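Local coordinates for protein-glutaminase (Chryseobacterium proteolyticum, PDB 2ZK9) that hydrolyses the side-chain amide of glutamine in intact proteins, converting it to glutamate with release of ammonia, at residues P31-R36 and H47-I52; D40-R45 and Y82-L87; K62-G67 and A135-N140; E98-D103 and P111-A116. All coordinates share one frame; numbering follows the deposited sequence.

Contact 1. Residues P31-R36 and H47-I52; sequences PCITFR and HKMRQI
P31, which follows a cis peptide bond, meets helix 47-52 near the polar end of K48: its ring carbon CD lies 3.9 Å from K48 NZ, and the two side chains cross obliquely. The ammonium itself is gripped along its own helix, NZ giving a hydrogen bond of 2.8 Å to a lone pair of Q51 OE1, and it has a further acceptor in N160 of helix 157-165. C32 ties the loop to C23 through a disulfide. I33 turns its side chain toward the helix. With its chain extended (chi2 175°), CG1 rests 3.7 Å from K48 CG, and CD1 meets I52 CD1 tip to tip at 4.0 Å. K48 presents that carbon because CG stands anti to the backbone N and the chain then bends at chi2 (70°). An alanine here removes the methylenes against I33 and the ammonium that bonds Q51 and N160 beside P31, and would probably loosen the seating of the loop. At T34 the loop makes an inverse gamma turn, closed by a weak bond from F35 N to I33 O, and so lays the connection between helices 8-19 and 42-55 against the flank of the latter. F35 then receives I33 CG2 on one face, off centre toward the rim. Its edge forms a Met-aromatic contact: M49 SD lies 3.8 Å from both F35 CZ and F35 CE1, 78° off the ring normal, while M49 CG sits in the ring plane. I18 of helix 8-19 touches F35, M49 and I52.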
loop_
_atom_site.group_PDB
_atom_site.type_symbol
_atom_site.label_atom_id
_atom_site.label_comp_id
_atom_site.label_asym_id
_atom_site.label_seq_id
_atom_site.Cartn_x
_atom_site.Cartn_y
_atom_site.Cartn_z
ATOM N N PRO A 31 1.819 -0.013 -15.612
ATOM C CA PRO A 31 0.701 -0.803 -15.127
ATOM C C PRO A 31 -0.075 0.019 -14.096
ATOM O O PRO A 31 0.502 0.728 -13.279
ATOM C CB PRO A 31 1.397 -1.996 -14.481
ATOM C CG PRO A 31 2.639 -1.456 -13.924
ATOM C CD PRO A 31 3.065 -0.305 -14.875
ATOM N N CYS A 32 -1.369 -0.156 -14.128
ATOM C CA CYS A 32 -2.215 0.480 -13.134
ATOM C C CYS A 32 -2.006 -0.238 -11.792
ATOM O O CYS A 32 -1.598 -1.378 -11.710
ATOM C CB CYS A 32 -3.666 0.470 -13.606
ATOM S SG CYS A 32 -4.373 -1.113 -13.926
ATOM N N ILE A 33 -2.307 0.499 -10.693
ATOM C CA ILE A 33 -2.150 -0.042 -9.362
ATOM C C ILE A 33 -3.452 -0.771 -8.971
ATOM O O ILE A 33 -4.543 -0.194 -9.009
ATOM C CB ILE A 33 -1.792 1.024 -8.332
ATOM C CG1 ILE A 33 -0.614 1.863 -8.767
ATOM C CG2 ILE A 33 -1.549 0.345 -7.007
ATOM C CD1 ILE A 33 -0.270 3.013 -7.844
ATOM N N THR A 34 -3.315 -2.042 -8.618
ATOM C CA THR A 34 -4.394 -3.002 -8.489
ATOM C C THR A 34 -5.108 -2.916 -7.138
ATOM O O THR A 34 -5.370 -3.923 -6.482
ATOM C CB THR A 34 -3.794 -4.382 -8.753
ATOM O OG1 THR A 34 -2.668 -4.572 -7.904
ATOM C CG2 THR A 34 -3.359 -4.550 -10.214
ATOM N N PHE A 35 -5.447 -1.689 -6.739
ATOM C CA PHE A 35 -6.085 -1.465 -5.436
ATOM C C PHE A 35 -7.407 -2.246 -5.311
ATOM O O PHE A 35 -7.750 -2.688 -4.215
ATOM C CB PHE A 35 -6.381 -0.003 -5.223
ATOM C CG PHE A 35 -5.161 0.880 -5.131
ATOM C CD1 PHE A 35 -4.185 0.673 -4.158
ATOM C CD2 PHE A 35 -5.019 1.958 -5.979
ATOM C CE1 PHE A 35 -3.109 1.536 -4.043
ATOM C CE2 PHE A 35 -3.945 2.825 -5.853
ATOM C CZ PHE A 35 -2.986 2.602 -4.905
ATOM N N ARG A 36 -8.118 -2.413 -6.419
ATOM C CA ARG A 36 -9.393 -3.132 -6.404
ATOM C C ARG A 36 -9.253 -4.629 -6.202
ATOM O O ARG A 36 -10.300 -5.283 -6.089
ATOM C CB ARG A 36 -10.122 -2.863 -7.723
ATOM C CG ARG A 36 -9.423 -3.372 -8.966
ATOM C CD ARG A 36 -10.136 -3.017 -10.221
ATOM N NE ARG A 36 -9.461 -3.569 -11.382
ATOM C CZ ARG A 36 -9.865 -3.478 -12.624
ATOM N NH1 ARG A 36 -10.980 -2.807 -12.884
ATOM N NH2 ARG A 36 -9.149 -4.008 -13.588
ATOM N N HIS A 47 5.067 -0.310 -3.246
ATOM C CA HIS A 47 6.281 0.159 -3.879
ATOM C C HIS A 47 5.976 1.064 -5.080
ATOM O O HIS A 47 6.735 1.984 -5.367
ATOM C CB HIS A 47 7.145 -1.046 -4.279
ATOM C CG HIS A 47 8.601 -0.847 -4.007
ATOM N ND1 HIS A 47 9.034 -0.419 -2.837
ATOM C CD2 HIS A 47 9.729 -1.101 -4.736
ATOM C CE1 HIS A 47 10.345 -0.404 -2.770
ATOM N NE2 HIS A 47 10.787 -0.801 -3.946
ATOM N N LYS A 48 4.868 0.803 -5.757
ATOM C CA LYS A 48 4.439 1.658 -6.862
ATOM C C LYS A 48 3.959 3.011 -6.358
ATOM O O LYS A 48 4.253 4.049 -6.956
ATOM C CB LYS A 48 3.377 0.973 -7.695
ATOM C CG LYS A 48 3.114 1.599 -9.045
ATOM C CD LYS A 48 4.258 1.426 -10.034
ATOM C CE LYS A 48 3.895 1.907 -11.409
ATOM N NZ LYS A 48 5.023 1.866 -12.344
ATOM N N MET A 49 3.241 3.024 -5.229
ATOM C CA MET A 49 2.893 4.309 -4.612
ATOM C C MET A 49 4.128 5.102 -4.258
ATOM O O MET A 49 4.186 6.312 -4.455
ATOM C CB MET A 49 2.042 4.096 -3.355
ATOM C CG MET A 49 0.650 3.553 -3.661
ATOM S SD MET A 49 -0.468 3.657 -2.228
ATOM C CE MET A 49 0.072 2.275 -1.233
ATOM N N ARG A 50 5.139 4.428 -3.721
ATOM C CA ARG A 50 6.411 5.080 -3.392
ATOM C C ARG A 50 7.068 5.643 -4.638
ATOM O O ARG A 50 7.600 6.742 -4.584
ATOM C CB ARG A 50 7.330 4.125 -2.667
ATOM C CG ARG A 50 8.722 4.717 -2.464
ATOM C CD ARG A 50 9.541 3.793 -1.614
ATOM N NE ARG A 50 10.925 4.325 -1.420
ATOM C CZ ARG A 50 11.959 3.969 -2.117
ATOM N NH1 ARG A 50 11.919 3.018 -3.076
ATOM N NH2 ARG A 50 13.148 4.539 -1.827
ATOM N N GLN A 51 6.998 4.947 -5.782
ATOM C CA GLN A 51 7.565 5.460 -7.011
ATOM C C GLN A 51 6.890 6.788 -7.373
ATOM O O GLN A 51 7.560 7.715 -7.865
ATOM C CB GLN A 51 7.457 4.448 -8.142
ATOM C CG GLN A 51 8.035 4.915 -9.465
ATOM C CD GLN A 51 7.757 3.981 -10.624
ATOM O OE1 GLN A 51 6.612 3.659 -10.868
ATOM N NE2 GLN A 51 8.852 3.511 -11.266
ATOM N N ILE A 52 5.585 6.904 -7.197
ATOM C CA ILE A 52 4.895 8.150 -7.488
ATOM C C ILE A 52 5.405 9.275 -6.563
ATOM O O ILE A 52 5.678 10.382 -7.011
ATOM C CB ILE A 52 3.374 7.983 -7.407
ATOM C CG1 ILE A 52 2.930 7.016 -8.524
ATOM C CG2 ILE A 52 2.686 9.319 -7.456
ATOM C CD1 ILE A 52 1.533 6.520 -8.416
#

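Contact 2. Residues D40-R45 and Y82-L87; sequences DGCYAR and YHVAIL. With NA (sodium ion), chain B.
The tight part of this contact gathers round C42 at the start of its helix. Chi1 of 55° sets SG between the backbone N and the carbonyl carbon, and CB comes edge-on to the H83 ring, 3.3 Å from H83 ND1. SG itself is 3.8 Å from H83 ND1 and 3.7 Å from Y82 CE2, meeting the Y82 ring obliquely. V84 CG1 packs under the first helical turn, 3.7 Å from Y43 N, and the Y82 hydroxyl oxygen reaches Y43 CD1 at 3.2 Å. No direct hydrogen bond joins the segments; a water bridges them, donating to C42 O and V84 O. The looser side is ionic and wet: the sodium ion lies 2.2 Å from C42 SG and is also held by two waters, one of them hydrogen-bonded to H83 ND1 and both donating to Y82 O, one weakly. A glycerol on Y82 OH is consistent with an accessible pocket. H83 NE2 bonds D103 OD2, so the Cys-His-Asp arrangement is consistent with the catalytic triad of papain-like enzymes. The N terminus of helix 42-55 thus abuts strand 82-91, which lies between strands 61-66 and 97-102, while Y43 also leans on helix 157-165.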
loop_
_atom_site.group_PDB
_atom_site.type_symbol
_atom_site.label_atom_id
_atom_site.label_comp_id
_atom_site.label_asym_id
_atom_site.label_seq_id
_atom_site.Cartn_x
_atom_site.Cartn_y
_atom_site.Cartn_z
ATOM N N ASP A 40 -3.902 -10.049 -2.910
ATOM C CA ASP A 40 -2.474 -10.141 -2.755
ATOM C C ASP A 40 -1.871 -8.980 -3.538
ATOM O O ASP A 40 -2.577 -8.194 -4.126
ATOM C CB ASP A 40 -1.973 -11.504 -3.204
ATOM C CG ASP A 40 -0.760 -12.063 -2.505
ATOM O OD1 ASP A 40 -0.680 -13.295 -2.362
ATOM O OD2 ASP A 40 0.155 -11.281 -2.127
ATOM N N GLY A 41 -0.537 -8.938 -3.502
ATOM C CA GLY A 41 0.197 -7.913 -4.214
ATOM C C GLY A 41 0.338 -6.587 -3.471
ATOM O O GLY A 41 0.772 -5.593 -4.060
ATOM N N CYS A 42 0.059 -6.574 -2.164
ATOM C CA CYS A 42 0.176 -5.320 -1.373
ATOM C C CYS A 42 1.557 -4.723 -1.458
ATOM O O CYS A 42 1.717 -3.501 -1.513
ATOM C CB CYS A 42 -0.183 -5.580 0.068
ATOM S SG CYS A 42 0.704 -6.866 0.893
ATOM N N TYR A 43 2.575 -5.573 -1.453
ATOM C CA TYR A 43 3.972 -5.137 -1.520
ATOM C C TYR A 43 4.210 -4.360 -2.783
ATOM O O TYR A 43 4.926 -3.349 -2.788
ATOM C CB TYR A 43 4.865 -6.382 -1.342
ATOM C CG TYR A 43 4.516 -7.515 -2.256
ATOM C CD1 TYR A 43 3.622 -8.518 -1.940
ATOM C CD2 TYR A 43 5.079 -7.567 -3.531
ATOM C CE1 TYR A 43 3.306 -9.551 -2.820
ATOM C CE2 TYR A 43 4.805 -8.562 -4.402
ATOM C CZ TYR A 43 3.913 -9.568 -4.056
ATOM O OH TYR A 43 3.643 -10.559 -4.975
ATOM N N ALA A 44 3.674 -4.845 -3.911
ATOM C CA ALA A 44 3.845 -4.174 -5.202
ATOM C C ALA A 44 3.065 -2.880 -5.228
ATOM O O ALA A 44 3.547 -1.852 -5.717
ATOM C CB ALA A 44 3.427 -5.123 -6.307
ATOM N N ARG A 45 1.824 -2.889 -4.708
ATOM C CA ARG A 45 1.063 -1.635 -4.683
ATOM C C ARG A 45 1.805 -0.564 -3.899
ATOM O O ARG A 45 1.856 0.589 -4.293
ATOM C CB ARG A 45 -0.342 -1.849 -4.151
ATOM C CG ARG A 45 -1.192 -2.856 -4.915
ATOM C CD ARG A 45 -2.648 -2.761 -4.611
ATOM N NE ARG A 45 -3.024 -2.894 -3.184
ATOM C CZ ARG A 45 -3.170 -4.043 -2.562
ATOM N NH1 ARG A 45 -3.004 -5.210 -3.142
ATOM N NH2 ARG A 45 -3.484 -4.056 -1.254
ATOM N N TYR A 82 -0.048 -10.643 6.497
ATOM C CA TYR A 82 0.577 -9.354 6.664
ATOM C C TYR A 82 -0.077 -8.399 5.648
ATOM O O TYR A 82 -0.666 -8.825 4.680
ATOM C CB TYR A 82 2.101 -9.334 6.517
ATOM C CG TYR A 82 2.574 -9.295 5.101
ATOM C CD1 TYR A 82 2.630 -10.446 4.316
ATOM C CD2 TYR A 82 2.968 -8.105 4.491
ATOM C CE1 TYR A 82 3.069 -10.343 3.001
ATOM C CE2 TYR A 82 3.396 -8.016 3.230
ATOM C CZ TYR A 82 3.438 -9.130 2.460
ATOM O OH TYR A 82 3.912 -9.017 1.183
ATOM N N HIS A 83 0.126 -7.102 5.903
ATOM C CA HIS A 83 -0.227 -6.094 4.941
ATOM C C HIS A 83 0.814 -4.973 5.035
ATOM O O HIS A 83 1.528 -4.842 6.038
ATOM C CB HIS A 83 -1.667 -5.584 5.201
ATOM C CG HIS A 83 -2.177 -4.639 4.124
ATOM N ND1 HIS A 83 -1.941 -4.868 2.799
ATOM C CD2 HIS A 83 -2.871 -3.506 4.242
ATOM C CE1 HIS A 83 -2.500 -3.885 2.133
ATOM N NE2 HIS A 83 -3.107 -3.019 2.984
ATOM N N VAL A 84 0.913 -4.160 4.002
ATOM C CA VAL A 84 1.855 -3.077 3.931
ATOM C C VAL A 84 1.212 -1.927 3.157
ATOM O O VAL A 84 0.461 -2.157 2.208
ATOM C CB VAL A 84 3.204 -3.525 3.298
ATOM C CG1 VAL A 84 3.042 -4.100 1.914
ATOM C CG2 VAL A 84 4.214 -2.399 3.301
ATOM N N ALA A 85 1.569 -0.711 3.532
ATOM C CA ALA A 85 1.243 0.482 2.800
ATOM C C ALA A 85 2.326 1.529 3.074
ATOM O O ALA A 85 3.256 1.304 3.821
ATOM C CB ALA A 85 -0.161 0.979 3.143
ATOM N N ILE A 86 2.199 2.683 2.391
ATOM C CA ILE A 86 3.166 3.759 2.599
ATOM C C ILE A 86 2.718 4.641 3.741
ATOM O O ILE A 86 1.533 4.942 3.903
ATOM C CB ILE A 86 3.425 4.562 1.297
ATOM C CG1 ILE A 86 2.202 5.279 0.734
ATOM C CG2 ILE A 86 4.115 3.672 0.282
ATOM C CD1 ILE A 86 2.548 6.329 -0.284
ATOM N N LEU A 87 3.700 5.060 4.540
ATOM C CA LEU A 87 3.539 5.896 5.708
ATOM C C LEU A 87 4.275 7.210 5.417
ATOM O O LEU A 87 5.510 7.227 5.377
ATOM C CB LEU A 87 4.081 5.200 6.957
ATOM C CG LEU A 87 3.937 5.972 8.250
ATOM C CD1 LEU A 87 2.480 6.089 8.667
ATOM C CD2 LEU A 87 4.778 5.351 9.334
HETATM NA NA NA B . -0.612 -8.352 0.008
HETATM O O HOH W 1 -0.089 -1.601 -0.379
HETATM O O HOH W 2 -2.106 -7.587 1.862
HETATM O O HOH W 3 -0.796 -10.317 2.200
#

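Contact 3. Residues K62-G67 and A135-N140; sequences KQFVYG and ANTAGN
Strands 62-66 and 135-138 run antiparallel, their short axes 4.7 Å apart at closest approach with 147° between their directions. They join strand 130-138 to the mixed sheet, where strand 61-66 pairs on with strand 82-91. Two hydrogen-bonded pairs flank one non-hydrogen-bonded pair. In the first, K62 N gives to T137 O and T137 N gives to K62 O, each at 2.9 Å; the former donor stands above the carbonyl plane, the latter lies in it. In the second, F64 N approaches A135 O nearly along the C=O axis (C=O...N 162°), and A135 N returns a bond to F64 O. Between them, Q63 CA and N136 CA turn their hydrogens to A135 O and K62 O, giving those oxygens a second, weaker contact.

The side chains continue the accounting. Q63 NE2 donates 2.8 Å to a lone pair of N136 OD1, the two amides nearly coplanar at 19°, and its other partners fix the flip: NE2 also bonds D114, while OE1 accepts from R118. On the other face, K62 bends at chi2 and chi4, bringing NZ 3.0 Å from G139 O, in the carbonyl plane; V141 O and H47 ND1 complete its shell. T137 OG1 donates 2.8 Å to A138 O and also touches the rim of the F64 ring, 3.5 Å from CE2.

Buried K62 NZ therefore has three acceptors for three protons, which is consistent with a charged ammonium held by neutral groups, and with H47 probably unprotonated at ND1.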
loop_
_atom_site.group_PDB
_atom_site.type_symbol
_atom_site.label_atom_id
_atom_site.label_comp_id
_atom_site.label_asym_id
_atom_site.label_seq_id
_atom_site.Cartn_x
_atom_site.Cartn_y
_atom_site.Cartn_z
ATOM N N LYS A 62 7.533 2.604 4.875
ATOM C CA LYS A 62 6.517 1.553 4.820
ATOM C C LYS A 62 6.066 1.292 6.248
ATOM O O LYS A 62 6.888 1.334 7.166
ATOM C CB LYS A 62 7.019 0.264 4.216
ATOM C CG LYS A 62 7.566 0.317 2.814
ATOM C CD LYS A 62 6.510 0.609 1.754
ATOM C CE LYS A 62 7.085 0.830 0.382
ATOM N NZ LYS A 62 7.848 -0.359 -0.044
ATOM N N GLN A 63 4.799 0.931 6.418
ATOM C CA GLN A 63 4.407 0.245 7.637
ATOM C C GLN A 63 3.925 -1.154 7.238
ATOM O O GLN A 63 3.085 -1.296 6.350
ATOM C CB GLN A 63 3.314 0.968 8.422
ATOM C CG GLN A 63 3.037 0.313 9.769
ATOM C CD GLN A 63 2.180 1.123 10.702
ATOM O OE1 GLN A 63 1.016 0.797 10.955
ATOM N NE2 GLN A 63 2.714 2.244 11.195
ATOM N N PHE A 64 4.489 -2.154 7.910
ATOM C CA PHE A 64 4.091 -3.534 7.807
ATOM C C PHE A 64 3.294 -3.912 9.028
ATOM O O PHE A 64 3.723 -3.613 10.143
ATOM C CB PHE A 64 5.296 -4.460 7.692
ATOM C CG PHE A 64 6.073 -4.296 6.410
ATOM C CD1 PHE A 64 5.825 -5.099 5.307
ATOM C CD2 PHE A 64 7.069 -3.336 6.273
ATOM C CE1 PHE A 64 6.484 -4.943 4.112
ATOM C CE2 PHE A 64 7.745 -3.154 5.081
ATOM C CZ PHE A 64 7.462 -3.974 3.981
ATOM N N VAL A 65 2.166 -4.597 8.847
ATOM C CA VAL A 65 1.389 -5.110 9.966
ATOM C C VAL A 65 1.226 -6.603 9.756
ATOM O O VAL A 65 1.075 -7.046 8.615
ATOM C CB VAL A 65 0.033 -4.344 10.080
ATOM C CG1 VAL A 65 -0.829 -4.423 8.849
ATOM C CG2 VAL A 65 -0.748 -4.840 11.290
ATOM N N TYR A 66 1.272 -7.363 10.819
ATOM C CA TYR A 66 1.296 -8.795 10.794
ATOM C C TYR A 66 0.250 -9.375 11.755
ATOM O O TYR A 66 0.017 -8.779 12.783
ATOM C CB TYR A 66 2.664 -9.341 11.245
ATOM C CG TYR A 66 3.845 -8.736 10.523
ATOM C CD1 TYR A 66 4.378 -9.313 9.395
ATOM C CD2 TYR A 66 4.414 -7.567 10.988
ATOM C CE1 TYR A 66 5.472 -8.738 8.727
ATOM C CE2 TYR A 66 5.482 -7.009 10.336
ATOM C CZ TYR A 66 6.012 -7.588 9.208
ATOM O OH TYR A 66 7.121 -6.989 8.623
ATOM N N GLY A 67 -0.350 -10.511 11.389
ATOM C CA GLY A 67 -1.279 -11.127 12.304
ATOM C C GLY A 67 -2.246 -12.023 11.628
ATOM O O GLY A 67 -2.016 -12.465 10.516
ATOM N N ALA A 135 5.588 -2.848 12.193
ATOM C CA ALA A 135 6.920 -2.235 12.141
ATOM C C ALA A 135 6.947 -1.220 11.005
ATOM O O ALA A 135 6.428 -1.479 9.926
ATOM C CB ALA A 135 7.955 -3.305 11.894
ATOM N N ASN A 136 7.624 -0.127 11.240
ATOM C CA ASN A 136 7.923 0.838 10.206
ATOM C C ASN A 136 9.289 0.575 9.642
ATOM O O ASN A 136 10.199 0.198 10.383
ATOM C CB ASN A 136 7.916 2.271 10.729
ATOM C CG ASN A 136 6.512 2.668 11.204
ATOM O OD1 ASN A 136 5.510 2.152 10.748
ATOM N ND2 ASN A 136 6.481 3.634 12.067
ATOM N N THR A 137 9.470 0.771 8.344
ATOM C CA THR A 137 10.747 0.654 7.691
ATOM C C THR A 137 10.960 1.854 6.786
ATOM O O THR A 137 10.032 2.549 6.402
ATOM C CB THR A 137 10.884 -0.606 6.830
ATOM O OG1 THR A 137 10.026 -0.504 5.676
ATOM C CG2 THR A 137 10.471 -1.868 7.575
ATOM N N ALA A 138 12.197 2.013 6.347
ATOM C CA ALA A 138 12.433 2.892 5.199
ATOM C C ALA A 138 11.580 2.451 4.026
ATOM O O ALA A 138 11.292 1.253 3.824
ATOM C CB ALA A 138 13.927 2.812 4.802
ATOM N N GLY A 139 11.194 3.406 3.211
ATOM C CA GLY A 139 10.382 3.149 2.048
ATOM C C GLY A 139 10.962 2.178 1.071
ATOM O O GLY A 139 10.237 1.460 0.364
ATOM N N ASN A 140 12.292 2.143 0.996
ATOM C CA ASN A 140 12.934 1.284 -0.012
ATOM C C ASN A 140 12.778 -0.198 0.303
ATOM O O ASN A 140 13.035 -1.019 -0.578
ATOM C CB ASN A 140 14.366 1.683 -0.286
ATOM C CG ASN A 140 15.373 1.375 0.749
ATOM O OD1 ASN A 140 16.586 1.280 0.325
ATOM N ND2 ASN A 140 15.025 1.246 1.947
#

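Contact 4. Residues E98-D103 and P111-A116; sequences EKRIID and PVTDTA
Two backbone hydrogen bonds pair I101 with V112 as a single antiparallel bridge. I101 N reaches V112 O at 2.7 Å, nearly along the C=O axis though bent at the hydrogen (140°), and V112 N returns a straighter 3.0 Å bond to I101 O. One water donates 2.8 Å to K99 O and accepts 2.9 Å from D114 N.

Among apolar contacts, R100 CB lies 3.6 Å from P111 CB, the side chains crossing at about a right angle, while I102 CG1 runs alongside P111 CG at 4.1 Å. I101 CG1 packs 3.7 Å from D114 CA.

Charge enters through R100. Bent at chi2 (-72°), it folds its guanidinium back so that NH1 donates 2.8 Å to K99 O, with T113 CG2 over one face; NH2 and E98 OE1 attract by charge alone. An alanine here takes away the K99 O bond, the charge facing E98 and the flat group under T113 CG2, and would probably leave this edge less well held.

D114 OD1 accepts from Q63 NE2 and salt-bridges R118. The arrangement is a strand-loop-helix connection in which one beta bridge closes the loop just before T113, the N-cap of helix 114-120; D103 also bonds W117 of that helix.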
loop_
_atom_site.group_PDB
_atom_site.type_symbol
_atom_site.label_atom_id
_atom_site.label_comp_id
_atom_site.label_asym_id
_atom_site.label_seq_id
_atom_site.Cartn_x
_atom_site.Cartn_y
_atom_site.Cartn_z
ATOM N N GLU A 98 3.558 15.343 10.991
ATOM C CA GLU A 98 2.518 14.351 11.135
ATOM C C GLU A 98 2.792 13.204 10.169
ATOM O O GLU A 98 3.487 13.388 9.165
ATOM C CB GLU A 98 1.119 14.938 10.897
ATOM C CG GLU A 98 0.753 16.049 11.881
ATOM C CD GLU A 98 -0.653 16.599 11.799
ATOM O OE1 GLU A 98 -1.426 16.267 10.866
ATOM O OE2 GLU A 98 -0.997 17.424 12.664
ATOM N N LYS A 99 2.180 12.055 10.414
ATOM C CA LYS A 99 2.292 10.928 9.484
ATOM C C LYS A 99 0.899 10.425 9.166
ATOM O O LYS A 99 0.007 10.380 10.027
ATOM C CB LYS A 99 3.110 9.767 10.021
ATOM C CG LYS A 99 4.530 10.127 10.417
ATOM C CD LYS A 99 5.372 8.890 10.683
ATOM C CE LYS A 99 6.766 9.238 11.174
ATOM N NZ LYS A 99 7.534 8.004 11.468
ATOM N N ARG A 100 0.733 9.949 7.938
ATOM C CA ARG A 100 -0.493 9.270 7.506
ATOM C C ARG A 100 -0.147 8.101 6.613
ATOM O O ARG A 100 0.802 8.178 5.831
ATOM C CB ARG A 100 -1.418 10.191 6.738
ATOM C CG ARG A 100 -2.011 11.353 7.490
ATOM C CD ARG A 100 -3.060 10.940 8.469
ATOM N NE ARG A 100 -3.678 12.122 9.132
ATOM C CZ ARG A 100 -3.148 12.662 10.216
ATOM N NH1 ARG A 100 -2.022 12.207 10.787
ATOM N NH2 ARG A 100 -3.793 13.712 10.724
ATOM N N ILE A 101 -0.960 7.056 6.677
ATOM C CA ILE A 101 -0.945 6.021 5.689
ATOM C C ILE A 101 -1.711 6.448 4.453
ATOM O O ILE A 101 -2.768 7.070 4.553
ATOM C CB ILE A 101 -1.602 4.730 6.258
ATOM C CG1 ILE A 101 -0.799 4.141 7.407
ATOM C CG2 ILE A 101 -1.884 3.716 5.169
ATOM C CD1 ILE A 101 0.477 3.377 6.997
ATOM N N ILE A 102 -1.158 6.098 3.272
ATOM C CA ILE A 102 -1.923 6.132 2.029
ATOM C C ILE A 102 -2.117 4.709 1.601
ATOM O O ILE A 102 -1.148 3.960 1.374
ATOM C CB ILE A 102 -1.268 7.003 0.955
ATOM C CG1 ILE A 102 -1.252 8.482 1.425
ATOM C CG2 ILE A 102 -1.977 6.821 -0.346
ATOM C CD1 ILE A 102 -0.570 9.449 0.482
ATOM N N ASP A 103 -3.379 4.271 1.512
ATOM C CA ASP A 103 -3.678 2.930 1.074
ATOM C C ASP A 103 -5.094 2.898 0.471
ATOM O O ASP A 103 -6.058 2.538 1.136
ATOM C CB ASP A 103 -3.622 1.900 2.197
ATOM C CG ASP A 103 -3.888 0.504 1.731
ATOM O OD1 ASP A 103 -4.097 0.302 0.488
ATOM O OD2 ASP A 103 -3.883 -0.397 2.577
ATOM N N PRO A 111 -5.714 10.079 2.858
ATOM C CA PRO A 111 -4.787 9.544 3.857
ATOM C C PRO A 111 -5.499 9.345 5.196
ATOM O O PRO A 111 -6.428 10.088 5.535
ATOM C CB PRO A 111 -3.720 10.652 3.975
ATOM C CG PRO A 111 -3.857 11.419 2.680
ATOM C CD PRO A 111 -5.337 11.434 2.373
ATOM N N VAL A 112 -5.026 8.387 5.986
ATOM C CA VAL A 112 -5.578 8.055 7.282
ATOM C C VAL A 112 -4.474 7.828 8.304
ATOM O O VAL A 112 -3.318 7.624 7.956
ATOM C CB VAL A 112 -6.521 6.842 7.223
ATOM C CG1 VAL A 112 -7.696 7.122 6.271
ATOM C CG2 VAL A 112 -5.759 5.601 6.797
ATOM N N THR A 113 -4.826 7.844 9.599
ATOM C CA THR A 113 -3.809 7.518 10.598
ATOM C C THR A 113 -3.413 6.066 10.486
ATOM O O THR A 113 -4.203 5.204 10.057
ATOM C CB THR A 113 -4.308 7.805 12.028
ATOM O OG1 THR A 113 -5.414 6.945 12.288
ATOM C CG2 THR A 113 -4.660 9.274 12.197
ATOM N N ASP A 114 -2.215 5.759 10.960
ATOM C CA ASP A 114 -1.799 4.369 10.982
ATOM C C ASP A 114 -2.664 3.530 11.941
ATOM O O ASP A 114 -2.888 2.354 11.687
ATOM C CB ASP A 114 -0.324 4.213 11.269
ATOM C CG ASP A 114 0.170 4.643 12.598
ATOM O OD1 ASP A 114 1.273 4.188 12.987
ATOM O OD2 ASP A 114 -0.524 5.415 13.310
ATOM N N THR A 115 -3.193 4.123 13.014
ATOM C CA THR A 115 -4.056 3.341 13.895
ATOM C C THR A 115 -5.368 3.027 13.194
ATOM O O THR A 115 -5.823 1.872 13.313
ATOM C CB THR A 115 -4.313 4.090 15.199
ATOM O OG1 THR A 115 -4.761 5.401 14.812
ATOM C CG2 THR A 115 -3.048 4.237 16.021
ATOM N N ALA A 116 -5.948 3.940 12.422
ATOM C CA ALA A 116 -7.158 3.588 11.670
ATOM C C ALA A 116 -6.873 2.522 10.640
ATOM O O ALA A 116 -7.672 1.594 10.409
ATOM C CB ALA A 116 -7.708 4.839 11.014
HETATM O O HOH W 4 -0.550 8.098 11.599
#

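How the contacts relate
From the N terminus, contact 1 first closes the short loop leading into helix 42-55. Contact 2 opens within that loop, at 40-45, and closes only at strand 82-91, so the two cross, and both use the one helix. Contact 3 opens at strand 61-66, inside contact 2, and closes at strand 130-138; these two cross as well, sharing neighbouring strands of the mixed sheet. Contact 4, whose 98-103 segment pairs with strand 82-91 on the side away from strand 61-66, is nested wholly within the loop of contact 3. Contact 1 precedes contacts 3 and 4 in series. Together they tie the central helix to the sheet, and the sheet to helix 114-120.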